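Local coordinates for putative ABC transporter (Thermobispora bispora, PDB 4PE6), which probably binds a carbohydrate or related small solute for an ABC transporter, and here holds a trihydroxybutanoic acid in its cleft, at residues N252-S264 with Q283-D295. Numbering follows the deposited sequence.
Sequences NGSVAVMSDPAQS and QMTFPIVLIEEKD. With LTH ((2R,3S)-2,3,4-trihydroxybutanoic acid), chain C.
Met258 and Val289 form an antiparallel hydrogen-bonded pair: Met258 N gives to Val289 O at 3.1 Å, and Val289 N gives to Met258 O at 2.8 Å. Ile291 N adds a third bond, to Ala256 O. One water then extends the ladder, accepting from Ala256 N and donating to Ile291 O. On one face of the sheet, Leu290 CD1 lies 3.8 Å from Val257 CB. Leu290 has CG anti to its backbone N (chi1 171°), which helps bring this methyl across Val257. Ile288 CD1 touches Val257 CG2 at 3.9 Å. Farther along, Val289 CG2 packs on Asp260 CA and CB. A second water donates to both Asp260 OD2 and Pro287 O, while Trp313 NE1 and Trp311 N also bond the carboxylate. Ser259 turns its OG to O4 of the ligand, 2.6 Å away, and Met258 CE approaches ligand O1 at 3.6 Å. Asp113, Asn30 and Arg33 supply further hydrogen bonds to the ligand. Strand 255-258 and the broken strand 283-290 are neighbours where the two lobes join. Such hinge segments running side by side between the lobes, beside the solute cleft, are characteristic of the type I periplasmic-binding-protein fold.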
ATOM      1  N   ASN A 252      12.435  -9.391  18.378  1.00 33.47           N
ATOM      2  CA  ASN A 252      11.775  -8.662  19.457  1.00 31.46           C
ATOM      3  C   ASN A 252      10.291  -8.394  19.217  1.00 30.10           C
ATOM      4  O   ASN A 252       9.702  -7.536  19.875  1.00 30.62           O
ATOM      5  CB  ASN A 252      12.489  -7.325  19.648  1.00 31.15           C
ATOM      6  CG  ASN A 252      12.367  -6.416  18.437  1.00 30.16           C
ATOM      7  OD1 ASN A 252      11.860  -6.815  17.383  1.00 28.95           O
ATOM      8  ND2 ASN A 252      12.849  -5.187  18.576  1.00 30.22           N
ATOM      9  N   GLY A 253       9.689  -9.120  18.284  1.00 28.86           N
ATOM     10  CA  GLY A 253       8.273  -8.940  17.978  1.00 26.84           C
ATOM     11  C   GLY A 253       8.051  -8.104  16.736  1.00 25.18           C
ATOM     12  O   GLY A 253       6.903  -7.845  16.361  1.00 24.61           O
ATOM     13  N   SER A 254       9.138  -7.647  16.105  1.00 23.79           N
ATOM     14  CA  SER A 254       9.015  -6.878  14.871  1.00 22.62           C
ATOM     15  C   SER A 254       8.299  -7.695  13.818  1.00 22.36           C
ATOM     16  O   SER A 254       8.373  -8.915  13.835  1.00 22.97           O
ATOM     17  CB  SER A 254      10.379  -6.385  14.382  1.00 22.44           C
ATOM     18  OG  SER A 254      10.854  -5.361  15.247  1.00 21.71           O
ATOM     19  N   VAL A 255       7.551  -7.019  12.942  1.00 21.81           N
ATOM     20  CA  VAL A 255       6.806  -7.676  11.848  1.00 21.58           C
ATOM     21  C   VAL A 255       7.061  -6.975  10.520  1.00 21.11           C
ATOM     22  O   VAL A 255       7.605  -5.866  10.482  1.00 20.74           O
ATOM     23  CB  VAL A 255       5.300  -7.726  12.126  1.00 21.70           C
ATOM     24  CG1 VAL A 255       5.036  -8.579  13.348  1.00 22.22           C
ATOM     25  CG2 VAL A 255       4.731  -6.310  12.283  1.00 21.09           C
ATOM     26  N   ALA A 256       6.709  -7.643   9.431  1.00 21.05           N
ATOM     27  CA  ALA A 256       6.797  -7.066   8.094  1.00 20.42           C
ATOM     28  C   ALA A 256       5.571  -7.439   7.294  1.00 20.13           C
ATOM     29  O   ALA A 256       5.454  -8.574   6.791  1.00 20.76           O
ATOM     30  CB  ALA A 256       8.052  -7.558   7.383  1.00 21.12           C
ATOM     31  N   VAL A 257       4.652  -6.490   7.182  1.00 19.27           N
ATOM     32  CA  VAL A 257       3.399  -6.680   6.434  1.00 18.93           C
ATOM     33  C   VAL A 257       2.976  -5.356   5.775  1.00 18.40           C
ATOM     34  O   VAL A 257       3.094  -4.286   6.371  1.00 18.40           O
ATOM     35  CB  VAL A 257       2.280  -7.243   7.354  1.00 19.07           C
ATOM     36  CG1 VAL A 257       2.080  -6.361   8.587  1.00 18.86           C
ATOM     37  CG2 VAL A 257       0.977  -7.414   6.584  1.00 19.01           C
HETATM   38  N   MSE A 258       2.531  -5.414   4.525  1.00 18.20           N
HETATM   39  CA  MSE A 258       1.994  -4.248   3.822  1.00 17.71           C
HETATM   40  C   MSE A 258       1.040  -4.749   2.777  1.00 17.40           C
HETATM   41  O   MSE A 258       0.997  -5.947   2.461  1.00 17.81           O
HETATM   42  CB  MSE A 258       3.077  -3.419   3.089  1.00 18.03           C
HETATM   43  CG  MSE A 258       4.123  -2.860   4.022  1.00 18.39           C
HETATM   44 SE   MSE A 258       5.227  -1.468   3.169  1.00 19.26          SE
HETATM   45  CE  MSE A 258       3.947   0.042   3.317  1.00 18.54           C
ATOM     46  N   SER A 259       0.244  -3.835   2.252  1.00 16.70           N
ATOM     47  CA  SER A 259      -0.483  -4.044   1.012  1.00 16.53           C
ATOM     48  C   SER A 259       0.463  -4.338  -0.149  1.00 16.71           C
ATOM     49  O   SER A 259       1.698  -4.130  -0.045  1.00 16.77           O
ATOM     50  CB  SER A 259      -1.330  -2.814   0.694  1.00 16.13           C
ATOM     51  OG  SER A 259      -0.498  -1.660   0.569  1.00 16.24           O
ATOM     52  N   ASP A 260      -0.138  -4.766  -1.253  1.00 16.85           N
ATOM     53  CA  ASP A 260       0.563  -5.161  -2.478  1.00 17.45           C
ATOM     54  C   ASP A 260       0.701  -3.996  -3.430  1.00 17.25           C
ATOM     55  O   ASP A 260      -0.299  -3.504  -3.948  1.00 16.86           O
ATOM     56  CB  ASP A 260      -0.234  -6.288  -3.155  1.00 17.92           C
ATOM     57  CG  ASP A 260       0.359  -6.752  -4.478  1.00 18.58           C
ATOM     58  OD1 ASP A 260       1.580  -6.604  -4.736  1.00 19.16           O
ATOM     59  OD2 ASP A 260      -0.419  -7.305  -5.273  1.00 18.91           O
ATOM     60  N   PRO A 261       1.947  -3.530  -3.672  1.00 17.49           N
ATOM     61  CA  PRO A 261       2.134  -2.455  -4.642  1.00 17.60           C
ATOM     62  C   PRO A 261       1.642  -2.819  -6.036  1.00 17.81           C
ATOM     63  O   PRO A 261       1.239  -1.933  -6.784  1.00 18.01           O
ATOM     64  CB  PRO A 261       3.660  -2.231  -4.658  1.00 18.07           C
ATOM     65  CG  PRO A 261       4.144  -2.791  -3.376  1.00 18.06           C
ATOM     66  CD  PRO A 261       3.215  -3.933  -3.047  1.00 17.87           C
ATOM     67  N   ALA A 262       1.671  -4.109  -6.375  1.00 18.02           N
ATOM     68  CA  ALA A 262       1.221  -4.577  -7.653  1.00 18.10           C
ATOM     69  C   ALA A 262      -0.298  -4.639  -7.812  1.00 17.55           C
ATOM     70  O   ALA A 262      -0.794  -5.178  -8.777  1.00 17.78           O
ATOM     71  CB  ALA A 262       1.877  -5.923  -7.989  1.00 18.86           C
ATOM     72  N   GLN A 263      -1.052  -4.049  -6.888  1.00 16.85           N
ATOM     73  CA  GLN A 263      -2.422  -3.711  -7.212  1.00 16.32           C
ATOM     74  C   GLN A 263      -2.518  -2.896  -8.498  1.00 16.08           C
ATOM     75  O   GLN A 263      -3.513  -2.997  -9.204  1.00 15.89           O
ATOM     76  CB  GLN A 263      -3.080  -2.941  -6.103  1.00 16.04           C
ATOM     77  CG  GLN A 263      -3.466  -3.777  -4.901  1.00 16.13           C
ATOM     78  CD  GLN A 263      -3.922  -2.890  -3.771  1.00 16.04           C
ATOM     79  OE1 GLN A 263      -5.110  -2.637  -3.631  1.00 16.01           O
ATOM     80  NE2 GLN A 263      -2.966  -2.389  -2.961  1.00 16.04           N
ATOM     81  N   SER A 264      -1.491  -2.094  -8.807  1.00 16.02           N
ATOM     82  CA  SER A 264      -1.484  -1.345 -10.037  1.00 16.06           C
ATOM     83  C   SER A 264      -1.464  -2.239 -11.291  1.00 16.39           C
ATOM     84  O   SER A 264      -2.051  -1.891 -12.330  1.00 16.18           O
ATOM     85  CB  SER A 264      -0.295  -0.369 -10.070  1.00 16.33           C
ATOM     86  OG  SER A 264       0.929  -1.090 -10.030  1.00 16.69           O
ATOM     87  N   GLN A 283     -16.524  -4.559  -6.807  1.00 23.79           N
ATOM     88  CA  GLN A 283     -15.594  -4.543  -5.678  1.00 24.12           C
ATOM     89  C   GLN A 283     -14.789  -5.833  -5.683  1.00 23.38           C
ATOM     90  O   GLN A 283     -15.351  -6.918  -5.739  1.00 22.55           O
ATOM     91  CB  GLN A 283     -16.344  -4.362  -4.357  1.00 25.69           C
ATOM     92  CG  GLN A 283     -15.419  -4.058  -3.174  1.00 26.86           C
ATOM     93  CD  GLN A 283     -14.655  -5.278  -2.679  1.00 28.04           C
ATOM     94  OE1 GLN A 283     -15.173  -6.394  -2.697  1.00 29.88           O
ATOM     95  NE2 GLN A 283     -13.409  -5.071  -2.248  1.00 28.32           N
HETATM   96  N   MSE A 284     -13.469  -5.704  -5.643  1.00 22.12           N
HETATM   97  CA  MSE A 284     -12.577  -6.859  -5.654  1.00 22.31           C
HETATM   98  C   MSE A 284     -11.529  -6.700  -4.579  1.00 21.44           C
HETATM   99  O   MSE A 284     -10.793  -5.707  -4.543  1.00 20.47           O
HETATM  100  CB  MSE A 284     -11.898  -7.010  -7.015  1.00 22.89           C
HETATM  101  CG  MSE A 284     -12.847  -7.154  -8.196  1.00 24.23           C
HETATM  102 SE   MSE A 284     -11.880  -7.051  -9.919  1.00 26.42          SE
HETATM  103  CE  MSE A 284     -12.370  -5.154 -10.117  1.00 25.09           C
ATOM    104  N   THR A 285     -11.445  -7.674  -3.691  1.00 21.50           N
ATOM    105  CA  THR A 285     -10.366  -7.705  -2.705  1.00 21.20           C
ATOM    106  C   THR A 285      -9.252  -8.652  -3.118  1.00 20.84           C
ATOM    107  O   THR A 285      -9.439  -9.863  -3.243  1.00 21.41           O
ATOM    108  CB  THR A 285     -10.890  -8.037  -1.298  1.00 22.06           C
ATOM    109  OG1 THR A 285     -11.756  -6.978  -0.875  1.00 22.31           O
ATOM    110  CG2 THR A 285      -9.761  -8.132  -0.316  1.00 22.18           C
ATOM    111  N   PHE A 286      -8.079  -8.073  -3.344  1.00 19.77           N
ATOM    112  CA  PHE A 286      -6.875  -8.824  -3.641  1.00 19.64           C
ATOM    113  C   PHE A 286      -6.005  -8.933  -2.362  1.00 19.67           C
ATOM    114  O   PHE A 286      -6.259  -8.228  -1.372  1.00 19.51           O
ATOM    115  CB  PHE A 286      -6.101  -8.139  -4.785  1.00 19.30           C
ATOM    116  CG  PHE A 286      -6.541  -8.567  -6.163  1.00 19.38           C
ATOM    117  CD1 PHE A 286      -7.851  -8.417  -6.569  1.00 19.22           C
ATOM    118  CD2 PHE A 286      -5.629  -9.117  -7.054  1.00 19.64           C
ATOM    119  CE1 PHE A 286      -8.267  -8.818  -7.833  1.00 19.51           C
ATOM    120  CE2 PHE A 286      -6.031  -9.518  -8.322  1.00 19.95           C
ATOM    121  CZ  PHE A 286      -7.357  -9.383  -8.713  1.00 19.75           C
ATOM    122  N   PRO A 287      -4.990  -9.809  -2.374  1.00 19.78           N
ATOM    123  CA  PRO A 287      -4.249 -10.121  -1.158  1.00 20.10           C
ATOM    124  C   PRO A 287      -3.122  -9.166  -0.818  1.00 19.64           C
ATOM    125  O   PRO A 287      -2.363  -8.736  -1.694  1.00 19.37           O
ATOM    126  CB  PRO A 287      -3.657 -11.509  -1.447  1.00 20.85           C
ATOM    127  CG  PRO A 287      -3.495 -11.524  -2.937  1.00 20.81           C
ATOM    128  CD  PRO A 287      -4.699 -10.784  -3.447  1.00 20.38           C
ATOM    129  N   ILE A 288      -2.985  -8.907   0.479  1.00 19.76           N
ATOM    130  CA  ILE A 288      -1.838  -8.169   1.010  1.00 19.53           C
ATOM    131  C   ILE A 288      -0.562  -9.042   0.942  1.00 20.18           C
ATOM    132  O   ILE A 288      -0.611 -10.191   0.490  1.00 20.45           O
ATOM    133  CB  ILE A 288      -2.091  -7.744   2.469  1.00 19.46           C
ATOM    134  CG1 ILE A 288      -2.332  -8.979   3.356  1.00 20.38           C
ATOM    135  CG2 ILE A 288      -3.257  -6.754   2.564  1.00 19.10           C
ATOM    136  CD1 ILE A 288      -2.333  -8.669   4.845  1.00 20.46           C
ATOM    137  N   VAL A 289       0.566  -8.474   1.384  1.00 20.32           N
ATOM    138  CA  VAL A 289       1.863  -9.162   1.429  1.00 21.18           C
ATOM    139  C   VAL A 289       2.314  -9.252   2.886  1.00 21.75           C
ATOM    140  O   VAL A 289       2.886  -8.306   3.449  1.00 21.32           O
ATOM    141  CB  VAL A 289       2.958  -8.443   0.593  1.00 21.17           C
ATOM    142  CG1 VAL A 289       4.226  -9.281   0.559  1.00 21.77           C
ATOM    143  CG2 VAL A 289       2.465  -8.164  -0.825  1.00 21.17           C
ATOM    144  N   LEU A 290       2.019 -10.388   3.507  1.00 23.07           N
ATOM    145  CA  LEU A 290       2.462 -10.668   4.869  1.00 24.15           C
ATOM    146  C   LEU A 290       3.753 -11.494   4.786  1.00 25.22           C
ATOM    147  O   LEU A 290       3.756 -12.567   4.205  1.00 25.94           O
ATOM    148  CB  LEU A 290       1.366 -11.430   5.615  1.00 24.91           C
ATOM    149  CG  LEU A 290       1.698 -12.017   6.990  1.00 26.07           C
ATOM    150  CD1 LEU A 290       1.880 -10.919   8.023  1.00 25.78           C
ATOM    151  CD2 LEU A 290       0.604 -13.012   7.401  1.00 27.17           C
ATOM    152  N   ILE A 291       4.834 -10.981   5.355  1.00 25.48           N
ATOM    153  CA  ILE A 291       6.115 -11.680   5.362  1.00 27.38           C
ATOM    154  C   ILE A 291       6.374 -12.206   6.767  1.00 28.71           C
ATOM    155  O   ILE A 291       6.908 -11.510   7.611  1.00 27.97           O
ATOM    156  CB  ILE A 291       7.260 -10.771   4.882  1.00 26.88           C
ATOM    157  CG1 ILE A 291       6.927 -10.250   3.486  1.00 26.64           C
ATOM    158  CG2 ILE A 291       8.575 -11.541   4.833  1.00 28.01           C
ATOM    159  CD1 ILE A 291       7.906  -9.233   2.958  1.00 26.68           C
ATOM    160  N   GLU A 292       5.951 -13.442   7.006  1.00 31.75           N
ATOM    161  CA  GLU A 292       6.289 -14.142   8.239  1.00 34.54           C
ATOM    162  C   GLU A 292       7.738 -14.613   8.185  1.00 35.99           C
ATOM    163  O   GLU A 292       8.359 -14.614   7.119  1.00 34.74           O
ATOM    164  CB  GLU A 292       5.326 -15.300   8.464  1.00 37.52           C
ATOM    165  CG  GLU A 292       3.921 -14.795   8.741  1.00 38.67           C
ATOM    166  CD  GLU A 292       2.967 -15.904   9.087  1.00 41.54           C
ATOM    167  OE1 GLU A 292       2.709 -16.760   8.218  1.00 43.98           O
ATOM    168  OE2 GLU A 292       2.476 -15.906  10.231  1.00 44.55           O
ATOM    169  N   GLU A 293       8.272 -15.007   9.337  1.00 41.77           N
ATOM    170  CA  GLU A 293       9.697 -15.298   9.460  1.00 43.67           C
ATOM    171  C   GLU A 293      10.177 -16.253   8.363  1.00 44.31           C
ATOM    172  O   GLU A 293      11.189 -16.007   7.726  1.00 42.72           O
ATOM    173  CB  GLU A 293      10.029 -15.854  10.855  1.00 47.34           C
ATOM    174  CG  GLU A 293      11.523 -15.969  11.140  1.00 49.45           C
ATOM    175  CD  GLU A 293      11.816 -16.558  12.506  1.00 53.00           C
ATOM    176  OE1 GLU A 293      11.330 -15.992  13.506  1.00 55.78           O
ATOM    177  OE2 GLU A 293      12.532 -17.581  12.590  1.00 55.51           O
ATOM    178  N   LYS A 294       9.421 -17.314   8.120  1.00 47.03           N
ATOM    179  CA  LYS A 294       9.789 -18.305   7.105  1.00 49.67           C
ATOM    180  C   LYS A 294       9.915 -17.755   5.676  1.00 48.57           C
ATOM    181  O   LYS A 294      10.602 -18.361   4.847  1.00 49.86           O
ATOM    182  CB  LYS A 294       8.780 -19.456   7.118  1.00 53.13           C
ATOM    183  CG  LYS A 294       7.354 -19.034   6.796  1.00 53.40           C
ATOM    184  CD  LYS A 294       6.342 -19.761   7.670  1.00 56.17           C
ATOM    185  CE  LYS A 294       4.929 -19.266   7.394  1.00 56.26           C
ATOM    186  NZ  LYS A 294       4.501 -19.537   5.990  1.00 56.51           N
ATOM    187  N   ASP A 295       9.247 -16.636   5.383  1.00 45.77           N
ATOM    188  CA  ASP A 295       9.294 -16.027   4.044  1.00 44.44           C
ATOM    189  C   ASP A 295      10.357 -14.928   3.873  1.00 42.46           C
ATOM    190  O   ASP A 295      10.579 -14.469   2.749  1.00 41.77           O
ATOM    191  CB  ASP A 295       7.924 -15.439   3.686  1.00 44.44           C
ATOM    192  CG  ASP A 295       6.817 -16.481   3.695  1.00 46.80           C
ATOM    193  OD1 ASP A 295       7.072 -17.618   3.260  1.00 48.58           O
ATOM    194  OD2 ASP A 295       5.693 -16.161   4.139  1.00 48.64           O
TER
HETATM  195  O1  LTH C 401       1.889   2.540   1.660  1.00 23.17           O
HETATM  196  C1  LTH C 401       1.122   3.154   0.830  1.00 19.98           C
HETATM  197  O   LTH C 401       1.388   4.219   0.234  1.00 18.42           O
HETATM  198  C2  LTH C 401      -0.220   2.484   0.446  1.00 17.06           C
HETATM  199  O2  LTH C 401      -0.984   3.328  -0.452  1.00 16.65           O
HETATM  200  C3  LTH C 401      -1.084   2.213   1.659  1.00 17.81           C
HETATM  201  O3  LTH C 401      -1.353   3.434   2.345  1.00 17.79           O
HETATM  202  C4  LTH C 401      -2.424   1.611   1.192  1.00 17.90           C
HETATM  203  O4  LTH C 401      -2.102   0.324   0.602  1.00 16.32           O
HETATM  204  O   HOH W   1       5.868 -10.393   9.945  1.00 28.13           O
HETATM  205  O   HOH W   2      -2.947  -7.747  -4.087  1.00 20.31           O